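Local coordinates for protein 1-deoxy-D-xylulose 5-phosphate reductoisomerase (Zymomonas mobilis, PDB 1R0K) that catalyses the NADPH-dependent rearrangement and reduction of 1-deoxy-D-xylulose 5-phosphate to 2-C-methyl-D-erythritol 4-phosphate, the first of six steps from that substrate to isopentenyl diphosphate, at residues R5-L10 with A94-A99; R56-D61 with D84-A89; G177-T182 with D211-M216. All blocks are in the same frame, centred on the assembly; numbering follows the deposited sequence.

Interaction 1: R5-L10 with A94-A99; sequences RTVTVL and ADWTMA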
ATOM      1  N   ARG B   5      14.026 -25.387  -1.451  1.00 27.72           N
ATOM      2  CA  ARG B   5      14.496 -24.458  -0.435  1.00 22.18           C
ATOM      3  C   ARG B   5      14.231 -25.117   0.916  1.00 18.84           C
ATOM      4  O   ARG B   5      13.124 -25.598   1.167  1.00 17.34           O
ATOM      5  CB  ARG B   5      13.730 -23.140  -0.536  1.00 22.16           C
ATOM      6  CG  ARG B   5      14.258 -22.053   0.379  1.00 21.67           C
ATOM      7  CD  ARG B   5      13.364 -20.823   0.343  1.00 21.24           C
ATOM      8  NE  ARG B   5      13.966 -19.704   1.057  1.00 18.30           N
ATOM      9  CZ  ARG B   5      13.335 -18.570   1.338  1.00 16.92           C
ATOM     10  NH1 ARG B   5      12.074 -18.402   0.969  1.00 15.03           N
ATOM     11  NH2 ARG B   5      13.971 -17.604   1.986  1.00 15.66           N
ATOM     12  N   THR B   6      15.241 -25.145   1.780  1.00 15.39           N
ATOM     13  CA  THR B   6      15.102 -25.769   3.091  1.00 15.59           C
ATOM     14  C   THR B   6      14.404 -24.868   4.111  1.00 16.41           C
ATOM     15  O   THR B   6      14.704 -23.675   4.213  1.00 14.96           O
ATOM     16  CB  THR B   6      16.476 -26.193   3.649  1.00 16.32           C
ATOM     17  OG1 THR B   6      17.355 -25.059   3.694  1.00 15.83           O
ATOM     18  CG2 THR B   6      17.094 -27.266   2.762  1.00 18.21           C
ATOM     19  N   VAL B   7      13.479 -25.450   4.866  1.00 13.73           N
ATOM     20  CA  VAL B   7      12.730 -24.698   5.862  1.00 13.47           C
ATOM     21  C   VAL B   7      12.633 -25.386   7.219  1.00 13.75           C
ATOM     22  O   VAL B   7      12.556 -26.616   7.316  1.00 13.19           O
ATOM     23  CB  VAL B   7      11.294 -24.414   5.379  1.00 13.65           C
ATOM     24  CG1 VAL B   7      11.323 -23.636   4.080  1.00 12.47           C
ATOM     25  CG2 VAL B   7      10.533 -25.721   5.196  1.00 16.51           C
ATOM     26  N   THR B   8      12.643 -24.573   8.267  1.00 11.19           N
ATOM     27  CA  THR B   8      12.513 -25.061   9.629  1.00 11.61           C
ATOM     28  C   THR B   8      11.436 -24.241  10.312  1.00 12.44           C
ATOM     29  O   THR B   8      11.387 -23.017  10.169  1.00 12.69           O
ATOM     30  CB  THR B   8      13.835 -24.933  10.412  1.00 12.73           C
ATOM     31  OG1 THR B   8      14.709 -26.006  10.045  1.00 12.41           O
ATOM     32  CG2 THR B   8      13.583 -24.979  11.912  1.00 12.66           C
ATOM     33  N   VAL B   9      10.560 -24.922  11.037  1.00 12.21           N
ATOM     34  CA  VAL B   9       9.490 -24.244  11.743  1.00 13.45           C
ATOM     35  C   VAL B   9       9.636 -24.475  13.241  1.00 13.87           C
ATOM     36  O   VAL B   9       9.458 -25.592  13.733  1.00 11.73           O
ATOM     37  CB  VAL B   9       8.111 -24.745  11.289  1.00 13.90           C
ATOM     38  CG1 VAL B   9       7.009 -23.928  11.967  1.00 14.85           C
ATOM     39  CG2 VAL B   9       7.999 -24.651   9.777  1.00 14.89           C
ATOM     40  N   LEU B  10       9.989 -23.413  13.953  1.00 12.70           N
ATOM     41  CA  LEU B  10      10.140 -23.471  15.400  1.00 14.47           C
ATOM     42  C   LEU B  10       8.765 -23.115  15.965  1.00 15.32           C
ATOM     43  O   LEU B  10       8.315 -21.981  15.832  1.00 15.01           O
ATOM     44  CB  LEU B  10      11.193 -22.457  15.854  1.00 13.84           C
ATOM     45  CG  LEU B  10      12.544 -22.566  15.136  1.00 15.15           C
ATOM     46  CD1 LEU B  10      13.457 -21.456  15.619  1.00 14.70           C
ATOM     47  CD2 LEU B  10      13.174 -23.945  15.403  1.00 13.63           C
ATOM     48  N   ALA B  94      18.581 -24.397   7.886  1.00 14.08           N
ATOM     49  CA  ALA B  94      17.461 -24.062   7.008  1.00 13.10           C
ATOM     50  C   ALA B  94      17.626 -22.675   6.397  1.00 12.90           C
ATOM     51  O   ALA B  94      17.998 -21.728   7.089  1.00 10.68           O
ATOM     52  CB  ALA B  94      16.164 -24.128   7.781  1.00 12.97           C
ATOM     53  N   ASP B  95      17.347 -22.548   5.103  1.00 13.31           N
ATOM     54  CA  ASP B  95      17.469 -21.247   4.458  1.00 13.44           C
ATOM     55  C   ASP B  95      16.355 -20.337   4.961  1.00 13.79           C
ATOM     56  O   ASP B  95      16.515 -19.120   5.028  1.00 11.89           O
ATOM     57  CB  ASP B  95      17.373 -21.374   2.936  1.00 17.17           C
ATOM     58  CG  ASP B  95      17.649 -20.056   2.226  1.00 22.29           C
ATOM     59  OD1 ASP B  95      18.802 -19.567   2.299  1.00 23.34           O
ATOM     60  OD2 ASP B  95      16.715 -19.500   1.602  1.00 23.63           O
ATOM     61  N   TRP B  96      15.226 -20.936   5.324  1.00 10.79           N
ATOM     62  CA  TRP B  96      14.090 -20.169   5.811  1.00 11.51           C
ATOM     63  C   TRP B  96      13.635 -20.759   7.134  1.00 11.75           C
ATOM     64  O   TRP B  96      13.349 -21.953   7.222  1.00 10.84           O
ATOM     65  CB  TRP B  96      12.941 -20.222   4.809  1.00 10.61           C
ATOM     66  CG  TRP B  96      11.819 -19.289   5.126  1.00 10.51           C
ATOM     67  CD1 TRP B  96      11.735 -17.967   4.794  1.00 10.38           C
ATOM     68  CD2 TRP B  96      10.602 -19.608   5.815  1.00  9.87           C
ATOM     69  NE1 TRP B  96      10.538 -17.444   5.225  1.00  9.31           N
ATOM     70  CE2 TRP B  96       9.825 -18.428   5.855  1.00 10.29           C
ATOM     71  CE3 TRP B  96      10.093 -20.777   6.400  1.00 10.61           C
ATOM     72  CZ2 TRP B  96       8.560 -18.383   6.459  1.00  9.62           C
ATOM     73  CZ3 TRP B  96       8.836 -20.734   7.002  1.00  9.59           C
ATOM     74  CH2 TRP B  96       8.083 -19.542   7.025  1.00 11.90           C
ATOM     75  N   THR B  97      13.569 -19.916   8.159  1.00 10.35           N
ATOM     76  CA  THR B  97      13.167 -20.356   9.488  1.00 10.86           C
ATOM     77  C   THR B  97      12.003 -19.562  10.043  1.00 12.62           C
ATOM     78  O   THR B  97      12.063 -18.338  10.133  1.00 12.59           O
ATOM     79  CB  THR B  97      14.322 -20.217  10.511  1.00 10.76           C
ATOM     80  OG1 THR B  97      15.432 -21.018  10.099  1.00 10.37           O
ATOM     81  CG2 THR B  97      13.862 -20.660  11.907  1.00  9.20           C
ATOM     82  N   MET B  98      10.940 -20.265  10.415  1.00 11.75           N
ATOM     83  CA  MET B  98       9.788 -19.621  11.020  1.00 11.97           C
ATOM     84  C   MET B  98      10.047 -19.710  12.520  1.00 12.80           C
ATOM     85  O   MET B  98      10.068 -20.802  13.086  1.00 12.76           O
ATOM     86  CB  MET B  98       8.495 -20.364  10.654  1.00 11.49           C
ATOM     87  CG  MET B  98       7.280 -19.956  11.485  1.00 11.69           C
ATOM     88  SD  MET B  98       6.940 -18.177  11.487  1.00 12.04           S
ATOM     89  CE  MET B  98       6.167 -17.999   9.910  1.00 10.44           C
ATOM     90  N   ALA B  99      10.277 -18.563  13.153  1.00 13.32           N
ATOM     91  CA  ALA B  99      10.539 -18.518  14.587  1.00 11.55           C
ATOM     92  C   ALA B  99       9.215 -18.240  15.275  1.00 14.11           C
ATOM     93  O   ALA B  99       8.832 -17.085  15.459  1.00 13.16           O
ATOM     94  CB  ALA B  99      11.530 -17.419  14.901  1.00 12.66           C
TER
HETATM   95  O   HOH W   1      17.181 -25.253  10.756  1.00 15.12           O

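Interaction 2: R56-D61 with D84-A89; sequences RAVIAD and DALVEA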
ATOM      1  N   ARG B  56      14.205 -33.845  11.322  1.00 20.15           N
ATOM      2  CA  ARG B  56      14.194 -33.933  12.775  1.00 18.74           C
ATOM      3  C   ARG B  56      12.982 -33.250  13.383  1.00 17.39           C
ATOM      4  O   ARG B  56      12.495 -32.252  12.856  1.00 17.27           O
ATOM      5  CB  ARG B  56      15.470 -33.301  13.335  1.00 19.74           C
ATOM      6  CG  ARG B  56      15.586 -33.363  14.852  1.00 19.47           C
ATOM      7  CD  ARG B  56      16.871 -32.700  15.316  1.00 20.09           C
ATOM      8  NE  ARG B  56      18.038 -33.263  14.647  1.00 17.94           N
ATOM      9  CZ  ARG B  56      19.280 -32.820  14.809  1.00 20.53           C
ATOM     10  NH1 ARG B  56      19.523 -31.803  15.626  1.00 17.80           N
ATOM     11  NH2 ARG B  56      20.278 -33.389  14.143  1.00 20.82           N
ATOM     12  N   ALA B  57      12.502 -33.801  14.492  1.00 16.90           N
ATOM     13  CA  ALA B  57      11.366 -33.249  15.218  1.00 16.75           C
ATOM     14  C   ALA B  57      11.808 -33.079  16.664  1.00 18.93           C
ATOM     15  O   ALA B  57      12.357 -34.000  17.268  1.00 17.63           O
ATOM     16  CB  ALA B  57      10.176 -34.194  15.141  1.00 19.65           C
ATOM     17  N   VAL B  58      11.572 -31.901  17.225  1.00 18.90           N
ATOM     18  CA  VAL B  58      11.981 -31.651  18.594  1.00 17.56           C
ATOM     19  C   VAL B  58      10.822 -31.260  19.485  1.00 19.22           C
ATOM     20  O   VAL B  58      10.059 -30.348  19.168  1.00 18.09           O
ATOM     21  CB  VAL B  58      13.041 -30.533  18.663  1.00 16.35           C
ATOM     22  CG1 VAL B  58      13.583 -30.414  20.079  1.00 17.78           C
ATOM     23  CG2 VAL B  58      14.167 -30.819  17.689  1.00 17.06           C
ATOM     24  N   ILE B  59      10.682 -31.969  20.599  1.00 19.62           N
ATOM     25  CA  ILE B  59       9.639 -31.650  21.555  1.00 20.46           C
ATOM     26  C   ILE B  59      10.365 -30.917  22.686  1.00 21.23           C
ATOM     27  O   ILE B  59      11.318 -31.432  23.264  1.00 22.14           O
ATOM     28  CB  ILE B  59       8.930 -32.934  22.064  1.00 20.71           C
ATOM     29  CG1 ILE B  59       7.683 -32.553  22.863  1.00 19.20           C
ATOM     30  CG2 ILE B  59       9.889 -33.785  22.889  1.00 20.80           C
ATOM     31  CD1 ILE B  59       6.614 -31.887  22.028  1.00 17.97           C
ATOM     32  N   ALA B  60       9.931 -29.695  22.972  1.00 21.58           N
ATOM     33  CA  ALA B  60      10.559 -28.870  23.999  1.00 22.93           C
ATOM     34  C   ALA B  60      10.620 -29.516  25.377  1.00 24.51           C
ATOM     35  O   ALA B  60      11.642 -29.457  26.058  1.00 23.40           O
ATOM     36  CB  ALA B  60       9.840 -27.528  24.089  1.00 20.77           C
ATOM     37  N   ASP B  61       9.516 -30.126  25.785  1.00 26.01           N
ATOM     38  CA  ASP B  61       9.430 -30.763  27.089  1.00 28.15           C
ATOM     39  C   ASP B  61      10.224 -32.070  27.130  1.00 27.35           C
ATOM     40  O   ASP B  61       9.857 -33.051  26.483  1.00 26.71           O
ATOM     41  CB  ASP B  61       7.961 -31.031  27.417  1.00 31.80           C
ATOM     42  CG  ASP B  61       7.730 -31.269  28.886  1.00 35.99           C
ATOM     43  OD1 ASP B  61       8.363 -32.192  29.438  1.00 37.65           O
ATOM     44  OD2 ASP B  61       6.918 -30.529  29.487  1.00 37.88           O
ATOM     45  N   ASP B  84      18.029 -27.315  24.791  1.00 19.24           N
ATOM     46  CA  ASP B  84      19.207 -27.282  23.927  1.00 20.42           C
ATOM     47  C   ASP B  84      18.891 -27.823  22.534  1.00 18.45           C
ATOM     48  O   ASP B  84      19.388 -27.311  21.532  1.00 16.55           O
ATOM     49  CB  ASP B  84      20.360 -28.092  24.535  1.00 22.30           C
ATOM     50  CG  ASP B  84      20.821 -27.542  25.873  1.00 27.74           C
ATOM     51  OD1 ASP B  84      20.803 -26.305  26.053  1.00 25.66           O
ATOM     52  OD2 ASP B  84      21.217 -28.350  26.742  1.00 32.12           O
ATOM     53  N   ALA B  85      18.065 -28.863  22.481  1.00 17.94           N
ATOM     54  CA  ALA B  85      17.691 -29.483  21.213  1.00 17.45           C
ATOM     55  C   ALA B  85      17.023 -28.469  20.289  1.00 17.09           C
ATOM     56  O   ALA B  85      17.192 -28.523  19.066  1.00 16.65           O
ATOM     57  CB  ALA B  85      16.758 -30.666  21.460  1.00 16.03           C
ATOM     58  N   LEU B  86      16.261 -27.551  20.875  1.00 14.32           N
ATOM     59  CA  LEU B  86      15.580 -26.519  20.100  1.00 15.43           C
ATOM     60  C   LEU B  86      16.614 -25.630  19.428  1.00 14.43           C
ATOM     61  O   LEU B  86      16.491 -25.293  18.249  1.00 15.71           O
ATOM     62  CB  LEU B  86      14.690 -25.658  21.003  1.00 14.12           C
ATOM     63  CG  LEU B  86      13.461 -26.303  21.647  1.00 15.64           C
ATOM     64  CD1 LEU B  86      12.781 -25.275  22.551  1.00 13.37           C
ATOM     65  CD2 LEU B  86      12.492 -26.795  20.567  1.00 15.63           C
ATOM     66  N   VAL B  87      17.632 -25.243  20.183  1.00 14.33           N
ATOM     67  CA  VAL B  87      18.678 -24.400  19.635  1.00 14.61           C
ATOM     68  C   VAL B  87      19.401 -25.140  18.518  1.00 15.35           C
ATOM     69  O   VAL B  87      19.665 -24.575  17.460  1.00 16.53           O
ATOM     70  CB  VAL B  87      19.688 -23.986  20.724  1.00 16.52           C
ATOM     71  CG1 VAL B  87      20.861 -23.239  20.098  1.00 15.19           C
ATOM     72  CG2 VAL B  87      18.993 -23.105  21.754  1.00 16.44           C
ATOM     73  N   GLU B  88      19.712 -26.411  18.747  1.00 15.42           N
ATOM     74  CA  GLU B  88      20.402 -27.200  17.735  1.00 17.18           C
ATOM     75  C   GLU B  88      19.567 -27.307  16.466  1.00 15.61           C
ATOM     76  O   GLU B  88      20.091 -27.178  15.361  1.00 16.17           O
ATOM     77  CB  GLU B  88      20.732 -28.592  18.277  1.00 20.13           C
ATOM     78  CG  GLU B  88      21.766 -28.570  19.394  1.00 26.41           C
ATOM     79  CD  GLU B  88      21.997 -29.936  20.009  1.00 31.30           C
ATOM     80  OE1 GLU B  88      22.317 -30.884  19.259  1.00 32.65           O
ATOM     81  OE2 GLU B  88      21.857 -30.061  21.245  1.00 33.58           O
ATOM     82  N   ALA B  89      18.266 -27.534  16.619  1.00 15.90           N
ATOM     83  CA  ALA B  89      17.390 -27.624  15.456  1.00 15.23           C
ATOM     84  C   ALA B  89      17.465 -26.323  14.658  1.00 15.36           C
ATOM     85  O   ALA B  89      17.524 -26.336  13.428  1.00 15.55           O
ATOM     86  CB  ALA B  89      15.954 -27.881  15.894  1.00 15.30           C
TER
HETATM   87  O   HOH W   2      17.817 -30.950  17.815  1.00 21.31           O

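Interaction 3: G177-T182 with D211-M216; sequences GGPFRT and DSATMM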
ATOM      1  N   GLY B 177      -8.579  -1.382  19.021  1.00 12.85           N
ATOM      2  CA  GLY B 177      -9.011  -0.627  20.183  1.00 13.19           C
ATOM      3  C   GLY B 177      -9.393  -1.571  21.305  1.00 14.47           C
ATOM      4  O   GLY B 177      -9.618  -1.152  22.445  1.00 14.28           O
ATOM      5  N   GLY B 178      -9.473  -2.856  20.977  1.00 14.01           N
ATOM      6  CA  GLY B 178      -9.817  -3.852  21.973  1.00 14.36           C
ATOM      7  C   GLY B 178     -11.293  -3.872  22.323  1.00 15.02           C
ATOM      8  O   GLY B 178     -12.060  -3.055  21.823  1.00 12.77           O
ATOM      9  N   PRO B 179     -11.717  -4.794  23.197  1.00 15.26           N
ATOM     10  CA  PRO B 179     -13.123  -4.899  23.598  1.00 16.36           C
ATOM     11  C   PRO B 179     -13.655  -3.704  24.396  1.00 16.25           C
ATOM     12  O   PRO B 179     -14.866  -3.497  24.464  1.00 18.03           O
ATOM     13  CB  PRO B 179     -13.150  -6.201  24.398  1.00 16.66           C
ATOM     14  CG  PRO B 179     -11.798  -6.225  25.028  1.00 16.67           C
ATOM     15  CD  PRO B 179     -10.900  -5.813  23.881  1.00 16.77           C
ATOM     16  N   PHE B 180     -12.763  -2.911  24.981  1.00 15.73           N
ATOM     17  CA  PHE B 180     -13.198  -1.760  25.771  1.00 16.40           C
ATOM     18  C   PHE B 180     -12.899  -0.426  25.113  1.00 16.33           C
ATOM     19  O   PHE B 180     -12.737   0.590  25.791  1.00 18.33           O
ATOM     20  CB  PHE B 180     -12.560  -1.811  27.159  1.00 15.47           C
ATOM     21  CG  PHE B 180     -12.876  -3.068  27.905  1.00 16.57           C
ATOM     22  CD1 PHE B 180     -14.193  -3.498  28.031  1.00 16.10           C
ATOM     23  CD2 PHE B 180     -11.866  -3.841  28.457  1.00 18.64           C
ATOM     24  CE1 PHE B 180     -14.502  -4.683  28.691  1.00 16.49           C
ATOM     25  CE2 PHE B 180     -12.166  -5.030  29.121  1.00 21.10           C
ATOM     26  CZ  PHE B 180     -13.488  -5.452  29.236  1.00 19.65           C
ATOM     27  N   ARG B 181     -12.849  -0.435  23.786  1.00 13.33           N
ATOM     28  CA  ARG B 181     -12.569   0.769  23.011  1.00 14.73           C
ATOM     29  C   ARG B 181     -13.447   1.958  23.396  1.00 15.46           C
ATOM     30  O   ARG B 181     -12.987   3.098  23.397  1.00 17.17           O
ATOM     31  CB  ARG B 181     -12.746   0.483  21.512  1.00 13.02           C
ATOM     32  CG  ARG B 181     -12.619   1.720  20.614  1.00 13.56           C
ATOM     33  CD  ARG B 181     -12.771   1.351  19.138  1.00 12.53           C
ATOM     34  NE  ARG B 181     -14.061   0.723  18.849  1.00 14.70           N
ATOM     35  CZ  ARG B 181     -15.173   1.380  18.533  1.00 15.83           C
ATOM     36  NH1 ARG B 181     -15.176   2.707  18.458  1.00 14.27           N
ATOM     37  NH2 ARG B 181     -16.288   0.706  18.278  1.00 14.17           N
ATOM     38  N   THR B 182     -14.709   1.701  23.714  1.00 16.64           N
ATOM     39  CA  THR B 182     -15.618   2.788  24.066  1.00 19.29           C
ATOM     40  C   THR B 182     -16.012   2.805  25.540  1.00 19.07           C
ATOM     41  O   THR B 182     -16.930   3.530  25.933  1.00 23.04           O
ATOM     42  CB  THR B 182     -16.905   2.713  23.235  1.00 18.66           C
ATOM     43  OG1 THR B 182     -17.619   1.519  23.574  1.00 22.28           O
ATOM     44  CG2 THR B 182     -16.579   2.701  21.752  1.00 21.17           C
ATOM     45  N   ASP B 211      -4.256  -8.399  27.305  1.00 13.13           N
ATOM     46  CA  ASP B 211      -3.375  -7.424  26.674  1.00 13.03           C
ATOM     47  C   ASP B 211      -4.128  -6.615  25.620  1.00 11.92           C
ATOM     48  O   ASP B 211      -3.827  -5.440  25.383  1.00 11.23           O
ATOM     49  CB  ASP B 211      -2.168  -8.116  26.030  1.00 14.22           C
ATOM     50  CG  ASP B 211      -1.156  -8.597  27.054  1.00 18.01           C
ATOM     51  OD1 ASP B 211      -1.189  -8.113  28.209  1.00 15.63           O
ATOM     52  OD2 ASP B 211      -0.315  -9.451  26.698  1.00 15.24           O
ATOM     53  N   SER B 212      -5.101  -7.255  24.985  1.00 11.50           N
ATOM     54  CA  SER B 212      -5.912  -6.583  23.981  1.00 13.88           C
ATOM     55  C   SER B 212      -6.829  -5.580  24.693  1.00 11.61           C
ATOM     56  O   SER B 212      -7.013  -4.454  24.241  1.00 11.58           O
ATOM     57  CB  SER B 212      -6.751  -7.612  23.220  1.00 17.26           C
ATOM     58  OG  SER B 212      -7.704  -6.985  22.380  1.00 26.60           O
ATOM     59  N   ALA B 213      -7.379  -6.000  25.826  1.00 12.58           N
ATOM     60  CA  ALA B 213      -8.285  -5.167  26.605  1.00 13.16           C
ATOM     61  C   ALA B 213      -7.605  -3.929  27.185  1.00 12.38           C
ATOM     62  O   ALA B 213      -8.199  -2.856  27.232  1.00 13.88           O
ATOM     63  CB  ALA B 213      -8.912  -5.997  27.725  1.00 12.94           C
ATOM     64  N   THR B 214      -6.357  -4.073  27.619  1.00 13.19           N
ATOM     65  CA  THR B 214      -5.622  -2.952  28.200  1.00 11.62           C
ATOM     66  C   THR B 214      -4.842  -2.195  27.129  1.00 13.47           C
ATOM     67  O   THR B 214      -4.335  -1.100  27.372  1.00 11.06           O
ATOM     68  CB  THR B 214      -4.608  -3.435  29.241  1.00 12.49           C
ATOM     69  OG1 THR B 214      -3.611  -4.224  28.586  1.00 12.71           O
ATOM     70  CG2 THR B 214      -5.292  -4.276  30.316  1.00 12.56           C
ATOM     71  N   MET B 215      -4.761  -2.799  25.945  1.00 13.15           N
ATOM     72  CA  MET B 215      -4.030  -2.251  24.816  1.00 14.20           C
ATOM     73  C   MET B 215      -2.524  -2.377  25.025  1.00 16.52           C
ATOM     74  O   MET B 215      -1.734  -1.704  24.364  1.00 17.28           O
ATOM     75  CB  MET B 215      -4.424  -0.793  24.540  1.00 15.92           C
ATOM     76  CG  MET B 215      -5.785  -0.651  23.865  1.00 13.82           C
ATOM     77  SD  MET B 215      -6.010   0.942  23.032  1.00 16.55           S
ATOM     78  CE  MET B 215      -5.196   0.634  21.459  1.00 14.38           C
ATOM     79  N   MET B 216      -2.129  -3.254  25.943  1.00 16.76           N
ATOM     80  CA  MET B 216      -0.716  -3.497  26.199  1.00 15.97           C
ATOM     81  C   MET B 216      -0.156  -4.167  24.943  1.00 16.04           C
ATOM     82  O   MET B 216       1.004  -3.965  24.576  1.00 13.56           O
ATOM     83  CB  MET B 216      -0.545  -4.429  27.398  1.00 18.92           C
ATOM     84  CG  MET B 216       0.900  -4.731  27.760  1.00 24.55           C
ATOM     85  SD  MET B 216       1.843  -3.259  28.226  1.00 29.54           S
ATOM     86  CE  MET B 216       1.141  -2.905  29.820  1.00 25.15           C
TER
HETATM   87  O   HOH W   3     -10.007  -2.346  25.012  1.00 13.34           O

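Interaction 1: R5-L10 with A94-A99
Val7 to Leu10 pair with Trp96 to Ala99 as neighbouring parallel strands whose axes approach to 4.7 Å and diverge by only 9°. They lie inside the parallel sheet of the Rossmann-type NADPH domain, where strand 5-10 is flanked by 31-38 and 96-99. The bonds follow the usual parallel ladder: Thr6 O accepts from Trp96 N, Thr8 N donates to Trp96 O and Thr8 O accepts from Met98 N, and Leu10 N closes on Met98 O. Before the ladder begins a side chain joins in: Thr6 OG1, set between its backbone N and carbonyl carbon (chi1 56°), accepts from Asp95 N at 2.9 Å. Arg5, extended from CG to NE, crosses Asp95 and forms a salt bridge in which NE lies 2.8 Å from Asp95 OD2. The oxygen sits close to the guanidinium plane and uses its anti lone pair; NH2 of Arg5 adds a weak bond to it. One guanidinium face rests on Trp96 CB, 3.8 Å above its centre, while the indole plane is turned 58° away; Trp96 NE1 is bonded to Thr273 O. Val7, Val9, Trp96 and Met98 share the sheet face under helix 15-25. There Val7 CG1 meets Trp96 CB at 3.8 Å, and Val9 CG1 lies alongside Met98 CG at 4.0 Å. Met98 also nears Ile16, a predicted NADPH-binding residue. On the other face the methyls Leu10 CD1 and Thr97 CG2 touch. Thr8 OG1, already bonded to Ala35 N, holds a water at 2.7 Å and comes within 3.3 Å of Ala94 CB.

Interaction 2: R56-D61 with D84-A89
Ala85 O accepts two bonds, one from Ala89 N within the helix and one from a water that links it to Arg56. The helical bond is 2.8 Å from Ala89 N to Ala85 O. The water donates to Ala85 O, also at 2.8 Å, and accepts from Arg56 NH1 at 2.9 Å, so the carbonyl serves the helix and the strand together. Arg56 reaches the water with a chain extended as far as CD, after which NE swings aside (chi3 -54°). Its NH2 forms a salt bridge with Glu78 of the adjacent strand 78-81, which together with the water would fix the rotation of the guanidinium. Glu88 offers the same group mainly its aliphatic stem: CB lies at the guanidinium edge, 4.3 Å from Arg56 NH1. In the Rossmann-type domain helix 83-90 belongs to the connection that carries the chain from edge strand 78-81 back across the sheet to strand 96-99. Its N-to-C direction lies 148° from that of strand 56-59, so the two run roughly antiparallel, with the axes 8.3 Å apart at their closest. Val58 carries most of the packing on the strand side. Its CG1, anti to the backbone N (chi1 -173°), presses on Ala85 CB at 3.5 Å, tighter than an ordinary carbon contact, and also meets Leu86 CD2 at 3.8 Å; the other branch, CG2, turns to Ala89 CB. Leu86 thus spans two residues of segment 56-61, since its second methyl, CD1, touches Ala60 CB at 4.0 Å. Ala57 and Ile59 face the other way, onto helix 42-51, while beyond the strand Asp61 pairs with Arg40, a predicted NADPH-binding residue.

Interaction 3: G177-T182 with D211-M216
Phe180 meets Ala213 through ring atoms CD2 and CE2. The bond from CA to CB heads toward segment 211-216, and chi1 of -58° sets CG anti to the carbonyl carbon. From there CD2 and CE2 both reach Ala213 CB, each at 3.7 Å, the methyl approaching the ring obliquely. Pro179 CG lies above one face of the ring, offset toward its rim, and Phe343 packs against Phe180 edge-to-face. Pro179 also touches the helix itself, with CG 4.0 Å from Ala213 CB and CD 3.7 Å from Ser212 OG. Pro179 and Phe180 are the central residues of a type I beta turn from Gly178 to Arg181, in the loop after strand 168-175, laid against the C-terminal end of helix 206-214 in the catalytic domain. Ser212 and Ser176 are predicted to bind the substrate, and Ser176 OG is bonded to Gly178 N, which ties the turn to that site. Lacking a side chain, Gly178 brings its CA to 3.7 Å from Ser212 O. No direct hydrogen bond joins the segments; a water does so, donating to Gly177 O and to Ala213 O, the latter at 2.9 Å, and accepting from Phe180 N at 2.8 Å.

How the interactions relate
Interactions 1 and 2 belong to one Rossmann-type sheet, with centres about 14 Å apart, and helix 83-90 is followed, after a short loop, by strand 96-99. Interaction 1 joins strands inside the sheet and is largely buried, held by a backbone ladder with a salt bridge at its start. Interaction 2, partly buried, sets a helix on the sheet: alanine, valine and leucine side chains do the packing, and polar linkage falls to a water at its more open side. Interaction 3, also partly buried, lies on the opposite side of the chain's centre, about 33 Å from interaction 1 between centres, and joins a loop to a helix end beside predicted substrate-binding residues. Like interaction 2, it combines apolar contacts with a bridging water.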